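Local coordinates for Lmo0305 protein (Listeria monocytogenes, PDB 3PJ0) that is of unknown function but belongs to the beta-eliminating lyase family of pyridoxal-phosphate-dependent proteins, within the aminotransferase-like superfamily, at residues V294-S299 and D328-E333; G304-K309 and R353-E358. All blocks are in the same frame, centred on the assembly; numbering follows the deposited sequence.

Contact 1. Residues V294-S299 and D328-E333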
ATOM      1  N   VAL A 294       3.425  28.346  14.633  1.00 13.01           N
ATOM      2  CA  VAL A 294       3.720  29.793  14.774  1.00 12.82           C
ATOM      3  C   VAL A 294       2.409  30.537  14.561  1.00 13.49           C
ATOM      4  O   VAL A 294       1.738  30.328  13.560  1.00 11.94           O
ATOM      5  CB  VAL A 294       4.749  30.236  13.701  1.00 13.79           C
ATOM      6  CG1 VAL A 294       5.065  31.715  13.770  1.00 14.39           C
ATOM      7  CG2 VAL A 294       6.052  29.373  13.818  1.00 13.61           C
ATOM      8  N   TYR A 295       2.049  31.390  15.505  1.00 13.88           N
ATOM      9  CA  TYR A 295       0.794  32.119  15.488  1.00 15.40           C
ATOM     10  C   TYR A 295       1.065  33.594  15.388  1.00 17.10           C
ATOM     11  O   TYR A 295       1.979  34.107  16.036  1.00 17.01           O
ATOM     12  CB  TYR A 295       0.007  31.856  16.778  1.00 15.58           C
ATOM     13  CG  TYR A 295      -0.850  30.616  16.777  1.00 16.47           C
ATOM     14  CD1 TYR A 295      -0.282  29.340  16.894  1.00 16.96           C
ATOM     15  CD2 TYR A 295      -2.236  30.719  16.682  1.00 17.25           C
ATOM     16  CE1 TYR A 295      -1.075  28.196  16.889  1.00 16.29           C
ATOM     17  CE2 TYR A 295      -3.047  29.581  16.700  1.00 18.81           C
ATOM     18  CZ  TYR A 295      -2.459  28.315  16.809  1.00 17.99           C
ATOM     19  OH  TYR A 295      -3.255  27.186  16.805  1.00 16.16           O
ATOM     20  N   PHE A 296       0.225  34.278  14.618  1.00 18.68           N
ATOM     21  CA  PHE A 296       0.352  35.691  14.380  1.00 19.00           C
ATOM     22  C   PHE A 296      -0.895  36.436  14.811  1.00 20.47           C
ATOM     23  O   PHE A 296      -2.004  35.899  14.708  1.00 20.06           O
ATOM     24  CB  PHE A 296       0.524  35.954  12.895  1.00 19.26           C
ATOM     25  CG  PHE A 296       1.780  35.405  12.320  1.00 16.85           C
ATOM     26  CD1 PHE A 296       1.825  34.099  11.857  1.00 16.17           C
ATOM     27  CD2 PHE A 296       2.912  36.211  12.200  1.00 17.89           C
ATOM     28  CE1 PHE A 296       2.973  33.588  11.310  1.00 16.00           C
ATOM     29  CE2 PHE A 296       4.083  35.713  11.662  1.00 16.68           C
ATOM     30  CZ  PHE A 296       4.125  34.402  11.212  1.00 18.12           C
ATOM     31  N   GLU A 297      -0.695  37.681  15.254  1.00 21.49           N
ATOM     32  CA  GLU A 297      -1.793  38.564  15.649  1.00 23.01           C
ATOM     33  C   GLU A 297      -2.241  39.443  14.483  1.00 22.90           C
ATOM     34  O   GLU A 297      -2.472  40.661  14.643  1.00 23.54           O
ATOM     35  CB  GLU A 297      -1.397  39.446  16.836  1.00 24.02           C
ATOM     36  CG  GLU A 297      -1.146  38.690  18.123  1.00 26.51           C
ATOM     37  CD  GLU A 297      -0.631  39.603  19.232  1.00 30.22           C
ATOM     38  OE1 GLU A 297      -0.807  40.834  19.135  1.00 33.62           O
ATOM     39  OE2 GLU A 297      -0.043  39.092  20.214  1.00 33.49           O
ATOM     40  N   ASN A 298      -2.338  38.820  13.310  1.00 21.65           N
ATOM     41  CA  ASN A 298      -2.822  39.460  12.089  1.00 21.39           C
ATOM     42  C   ASN A 298      -3.483  38.425  11.222  1.00 20.31           C
ATOM     43  O   ASN A 298      -3.259  37.225  11.389  1.00 18.72           O
ATOM     44  CB  ASN A 298      -1.687  40.140  11.335  1.00 21.47           C
ATOM     45  CG  ASN A 298      -1.247  41.425  12.003  1.00 23.24           C
ATOM     46  OD1 ASN A 298      -1.957  42.446  11.950  1.00 27.88           O
ATOM     47  ND2 ASN A 298      -0.080  41.393  12.638  1.00 18.27           N
ATOM     48  N   SER A 299      -4.316  38.882  10.306  1.00 20.80           N
ATOM     49  CA  SER A 299      -5.046  37.989   9.425  1.00 21.07           C
ATOM     50  C   SER A 299      -4.097  37.274   8.459  1.00 20.83           C
ATOM     51  O   SER A 299      -3.004  37.759   8.201  1.00 21.29           O
ATOM     52  CB  SER A 299      -6.041  38.770   8.587  0.73 21.89           C
ATOM     53  OG  SER A 299      -5.348  39.572   7.643  0.73 21.98           O
ATOM     54  N   ASP A 328      -8.544  37.880  12.891  1.00 24.05           N
ATOM     55  CA  ASP A 328      -7.220  38.521  12.826  1.00 22.68           C
ATOM     56  C   ASP A 328      -6.103  37.671  13.442  1.00 21.00           C
ATOM     57  O   ASP A 328      -5.163  38.204  14.062  1.00 18.86           O
ATOM     58  CB  ASP A 328      -7.297  39.898  13.498  1.00 23.08           C
ATOM     59  CG  ASP A 328      -8.141  40.880  12.701  1.00 24.67           C
ATOM     60  OD1 ASP A 328      -7.793  41.090  11.517  1.00 24.30           O
ATOM     61  OD2 ASP A 328      -9.122  41.447  13.247  1.00 24.14           O
ATOM     62  N   VAL A 329      -6.231  36.352  13.290  1.00 19.16           N
ATOM     63  CA  VAL A 329      -5.205  35.432  13.757  1.00 18.37           C
ATOM     64  C   VAL A 329      -5.023  34.305  12.746  1.00 17.59           C
ATOM     65  O   VAL A 329      -5.995  33.759  12.233  1.00 17.96           O
ATOM     66  CB  VAL A 329      -5.532  34.838  15.155  1.00 18.27           C
ATOM     67  CG1 VAL A 329      -4.519  33.801  15.555  1.00 16.60           C
ATOM     68  CG2 VAL A 329      -5.600  35.929  16.209  1.00 18.11           C
ATOM     69  N   CYS A 330      -3.766  33.989  12.437  1.00 17.21           N
ATOM     70  CA  CYS A 330      -3.455  32.874  11.553  1.00 15.76           C
ATOM     71  C   CYS A 330      -2.228  32.134  12.089  1.00 15.42           C
ATOM     72  O   CYS A 330      -1.507  32.656  12.977  1.00 15.24           O
ATOM     73  CB  CYS A 330      -3.210  33.345  10.117  1.00 15.95           C
ATOM     74  SG  CYS A 330      -1.780  34.440   9.954  1.00 18.06           S
ATOM     75  N   ALA A 331      -1.971  30.956  11.527  1.00 13.50           N
ATOM     76  CA  ALA A 331      -0.845  30.137  11.967  1.00 14.09           C
ATOM     77  C   ALA A 331      -0.320  29.191  10.895  1.00 14.50           C
ATOM     78  O   ALA A 331      -0.987  28.962   9.892  1.00 13.28           O
ATOM     79  CB  ALA A 331      -1.277  29.302  13.222  1.00 13.13           C
ATOM     80  N   PHE A 332       0.864  28.619  11.150  1.00 13.62           N
ATOM     81  CA  PHE A 332       1.430  27.580  10.297  1.00 12.78           C
ATOM     82  C   PHE A 332       2.333  26.704  11.116  1.00 12.50           C
ATOM     83  O   PHE A 332       2.691  27.046  12.250  1.00 12.41           O
ATOM     84  CB  PHE A 332       2.186  28.112   9.073  1.00 13.64           C
ATOM     85  CG  PHE A 332       3.461  28.828   9.410  1.00 13.41           C
ATOM     86  CD1 PHE A 332       4.640  28.133   9.543  1.00 14.60           C
ATOM     87  CD2 PHE A 332       3.484  30.197   9.587  1.00 13.56           C
ATOM     88  CE1 PHE A 332       5.819  28.813   9.867  1.00 15.98           C
ATOM     89  CE2 PHE A 332       4.659  30.858   9.855  1.00 16.08           C
ATOM     90  CZ  PHE A 332       5.819  30.158  10.018  1.00 15.53           C
ATOM     91  N   GLU A 333       2.628  25.540  10.565  1.00 11.59           N
ATOM     92  CA  GLU A 333       3.469  24.559  11.222  1.00 11.43           C
ATOM     93  C   GLU A 333       4.887  24.499  10.645  1.00 12.58           C
ATOM     94  O   GLU A 333       5.071  24.577   9.419  1.00 13.43           O
ATOM     95  CB  GLU A 333       2.802  23.183  11.057  1.00 11.27           C
ATOM     96  CG  GLU A 333       3.601  21.991  11.450  1.00 11.49           C
ATOM     97  CD  GLU A 333       2.779  20.741  11.336  1.00 14.36           C
ATOM     98  OE1 GLU A 333       1.950  20.521  12.238  1.00 13.19           O
ATOM     99  OE2 GLU A 333       2.921  20.022  10.308  1.00 13.52           O
TER
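Cys330 O is gripped twice from the facing strand: Phe296 N donates a hydrogen bond of 2.9 Å, nearly along the C=O axis, and Tyr295 CA adds a CA-H...O contact to the same oxygen. It also sits in the plane of the Phe296 ring, at the CD1 edge. At the Phe296-Cys330 pair the second bond, Cys330 N to Phe296 O, is weak. Toward the other end, Val294 and Phe332 exchange two bonds, of which Val294 N to Phe332 O is the shorter (2.8 Å) and straighter (168° at the hydrogen). Between these hydrogen-bonded pairs lies the non-hydrogen-bonded pair Tyr295-Ala331, where the tyrosine ring is laid flat over a methyl: Ala331 CB stands 3.6 Å from the ring centroid, only 3° off the normal. Val329 CG1 approaches the edge of that ring at CD2.

Phe332 takes the crowded position, CG between the backbone N and the carbonyl carbon (chi1 68°), and its ring end comes nearer the facing strand. One face takes Val294 CB, 3.8 Å from Phe332 CZ. Phe332 CE2 meets Phe296 CE1 at 3.5 Å, the two side chains crossing obliquely. Cys330 SG lies oblique to the Phe296 ring. Ser299 OG N-caps helix 300-314 through Glu302 N. This is the antiparallel core of a two-layer alpha-beta sandwich, with Ile303 of that helix packed on Phe296 and Cys330.

Contact 2. Residues G304-K309 and R353-E358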
ATOM      1  N   GLY A 304       0.475  36.746   4.902  1.00 17.79           N
ATOM      2  CA  GLY A 304       0.919  36.158   3.646  1.00 18.29           C
ATOM      3  C   GLY A 304       1.733  37.139   2.810  1.00 18.99           C
ATOM      4  O   GLY A 304       2.748  36.757   2.208  1.00 19.36           O
ATOM      5  N   ALA A 305       1.274  38.391   2.754  1.00 19.51           N
ATOM      6  CA  ALA A 305       1.959  39.460   2.024  1.00 20.53           C
ATOM      7  C   ALA A 305       3.347  39.692   2.588  1.00 20.56           C
ATOM      8  O   ALA A 305       4.327  39.859   1.841  1.00 20.14           O
ATOM      9  CB  ALA A 305       1.133  40.785   2.061  1.00 20.92           C
ATOM     10  N   ILE A 306       3.431  39.695   3.911  1.00 20.88           N
ATOM     11  CA  ILE A 306       4.716  39.870   4.596  1.00 21.03           C
ATOM     12  C   ILE A 306       5.645  38.677   4.308  1.00 19.74           C
ATOM     13  O   ILE A 306       6.786  38.854   3.907  1.00 19.20           O
ATOM     14  CB  ILE A 306       4.504  40.042   6.120  1.00 21.07           C
ATOM     15  CG1 ILE A 306       3.817  41.400   6.384  1.00 23.67           C
ATOM     16  CG2 ILE A 306       5.832  39.944   6.859  1.00 21.52           C
ATOM     17  CD1 ILE A 306       3.355  41.620   7.848  1.00 25.63           C
ATOM     18  N   LEU A 307       5.142  37.471   4.468  1.00 19.45           N
ATOM     19  CA  LEU A 307       5.966  36.289   4.247  1.00 18.83           C
ATOM     20  C   LEU A 307       6.433  36.203   2.786  1.00 19.84           C
ATOM     21  O   LEU A 307       7.566  35.842   2.517  1.00 19.37           O
ATOM     22  CB  LEU A 307       5.233  35.015   4.670  1.00 18.19           C
ATOM     23  CG  LEU A 307       4.872  34.826   6.153  1.00 18.00           C
ATOM     24  CD1 LEU A 307       4.320  33.413   6.372  1.00 15.13           C
ATOM     25  CD2 LEU A 307       6.067  35.096   7.112  1.00 16.86           C
ATOM     26  N   THR A 308       5.568  36.566   1.840  1.00 20.76           N
ATOM     27  CA  THR A 308       5.951  36.581   0.422  1.00 21.10           C
ATOM     28  C   THR A 308       7.111  37.527   0.169  1.00 21.82           C
ATOM     29  O   THR A 308       8.085  37.164  -0.498  1.00 21.24           O
ATOM     30  CB  THR A 308       4.748  37.008  -0.458  1.00 22.03           C
ATOM     31  OG1 THR A 308       3.711  36.042  -0.299  1.00 22.47           O
ATOM     32  CG2 THR A 308       5.116  37.111  -1.944  1.00 22.33           C
ATOM     33  N   LYS A 309       7.026  38.738   0.714  1.00 23.16           N
ATOM     34  CA  LYS A 309       8.071  39.720   0.503  1.00 24.03           C
ATOM     35  C   LYS A 309       9.377  39.208   1.090  1.00 23.59           C
ATOM     36  O   LYS A 309      10.425  39.321   0.449  1.00 23.36           O
ATOM     37  CB  LYS A 309       7.697  41.062   1.147  0.56 25.06           C
ATOM     38  CG  LYS A 309       8.820  42.094   1.145  0.56 26.27           C
ATOM     39  CD  LYS A 309       8.376  43.439   1.706  0.56 28.49           C
ATOM     40  CE  LYS A 309       9.538  44.427   1.757  0.56 28.94           C
ATOM     41  NZ  LYS A 309       9.142  45.704   2.401  0.56 30.47           N
ATOM     42  N   ARG A 353      15.308  39.651  10.950  1.00 29.51           N
ATOM     43  CA  ARG A 353      15.468  41.099  10.956  1.00 30.66           C
ATOM     44  C   ARG A 353      14.283  41.681  10.169  1.00 31.32           C
ATOM     45  O   ARG A 353      13.622  42.605  10.651  1.00 31.81           O
ATOM     46  CB  ARG A 353      16.809  41.503  10.339  1.00 31.10           C
ATOM     47  N   CYS A 354      13.978  41.104   8.998  1.00 31.60           N
ATOM     48  CA  CYS A 354      12.850  41.564   8.155  1.00 32.65           C
ATOM     49  C   CYS A 354      11.489  41.324   8.800  1.00 33.20           C
ATOM     50  O   CYS A 354      10.588  42.160   8.708  1.00 32.94           O
ATOM     51  CB  CYS A 354      12.856  40.890   6.779  1.00 32.42           C
ATOM     52  SG  CYS A 354      14.183  41.397   5.671  1.00 33.87           S
ATOM     53  N   LEU A 355      11.341  40.179   9.460  1.00 33.55           N
ATOM     54  CA  LEU A 355      10.089  39.852  10.130  1.00 34.31           C
ATOM     55  C   LEU A 355       9.805  40.879  11.222  1.00 35.96           C
ATOM     56  O   LEU A 355       8.692  41.390  11.318  1.00 36.64           O
ATOM     57  CB  LEU A 355      10.137  38.435  10.715  1.00 33.28           C
ATOM     58  CG  LEU A 355       8.789  37.803  11.069  1.00 32.55           C
ATOM     59  CD1 LEU A 355       7.872  37.795   9.855  1.00 30.48           C
ATOM     60  CD2 LEU A 355       8.988  36.374  11.609  1.00 30.13           C
ATOM     61  N   GLU A 356      10.831  41.201  12.008  1.00 37.60           N
ATOM     62  CA  GLU A 356      10.736  42.192  13.086  1.00 39.23           C
ATOM     63  C   GLU A 356      10.403  43.593  12.531  1.00 40.43           C
ATOM     64  O   GLU A 356       9.661  44.351  13.158  1.00 40.79           O
ATOM     65  CB  GLU A 356      12.048  42.201  13.901  1.00 39.82           C
ATOM     66  CG  GLU A 356      12.357  40.834  14.607  1.00 41.47           C
ATOM     67  CD  GLU A 356      13.826  40.658  15.082  1.00 43.86           C
ATOM     68  OE1 GLU A 356      14.570  41.658  15.176  1.00 47.28           O
ATOM     69  OE2 GLU A 356      14.226  39.505  15.386  1.00 45.48           O
ATOM     70  N   LYS A 357      10.922  43.905  11.338  1.00 41.13           N
ATOM     71  CA  LYS A 357      10.695  45.207  10.674  1.00 42.09           C
ATOM     72  C   LYS A 357       9.294  45.362  10.076  1.00 42.92           C
ATOM     73  O   LYS A 357       8.733  46.464  10.103  1.00 43.37           O
ATOM     74  CB  LYS A 357      11.729  45.416   9.558  1.00 42.29           C
ATOM     75  CG  LYS A 357      11.561  46.695   8.739  1.00 42.55           C
ATOM     76  N   GLU A 358       8.733  44.270   9.544  1.00 43.02           N
ATOM     77  CA  GLU A 358       7.417  44.317   8.869  1.00 43.63           C
ATOM     78  C   GLU A 358       6.197  44.259   9.796  1.00 44.03           C
ATOM     79  O   GLU A 358       5.112  44.676   9.401  1.00 44.09           O
ATOM     80  CB  GLU A 358       7.309  43.226   7.792  1.00 43.22           C
ATOM     81  CG  GLU A 358       8.290  43.374   6.623  1.00 44.22           C
ATOM     82  CD  GLU A 358       8.076  44.653   5.804  1.00 46.22           C
ATOM     83  OE1 GLU A 358       6.918  45.120   5.670  1.00 46.36           O
ATOM     84  OE2 GLU A 358       9.079  45.186   5.282  1.00 48.42           O
TER
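Glu358 CB begins against an aliphatic branch, 3.7 Å from Ile306 CG2, with Ile306 CG1 a little farther off. Its CG stands anti to the carbonyl carbon, and a bend at the next bond (chi2 -63°) turns the carboxylate toward Lys309. At the tip, OE2 takes the contact: Lys309 NZ lies 2.9 Å from Glu358 OE2 in a hydrogen-bonded salt bridge, while OE1 is 4.0 Å from the same Lys309 NZ. The ammonium comes from above the carboxylate plane, 45° out of it, and grips one oxygen alone of the two. Lys309 reaches there fully extended, CG anti to the backbone N, and crosses the glutamate at about a right angle; it has a second conformer, so the bridge may not always be made. If it is made, the ammonium would favour an ionised carboxylate.

Away from the charges the contact is largely apolar. Leu355 CD1 touches both Ile306 CG2 and Leu307 CD2, the former at 4.2 Å. Ile306 slides past Glu358 in the opposite direction, its CD1 methyl lying 3.9 Å from the carbonyl Glu358 O. Leu355 also packs on Ile310 and on Cys277, while Leu307 is backed by Leu6 of helix 2-11 and by Leu322. With segment axes 10.4 Å apart at 146°, this is loose, roughly antiparallel packing of helix 300-314 against the C-terminal helix 345-358, apolar within and flanked by a salt bridge.

In the fold
The chain alternates between the two contacts: strand 291-296 leads into helix 300-314, and strand 329-335 is followed by helix 345-358. The centres of the two contacts lie about 13 Å apart and their nearest atoms about 4 Å, without touching. Contact 1 pairs the two middle strands of the four-stranded antiparallel sheet; contact 2 pairs the helices that come after those strands, and Ile303, the residue just before 304-309, connects helix and sheet. Both sit on the same side of the chain's centre, about 22 and 29 Å from it. The cofactor-bearing Lys208 falls between strands 201-205 and 216-220 of the separate seven-stranded sheet. A bound (4R)-2-methylpentane-2,4-diol, probably from crystallisation, lies about 4 Å from the Ala331 side chain.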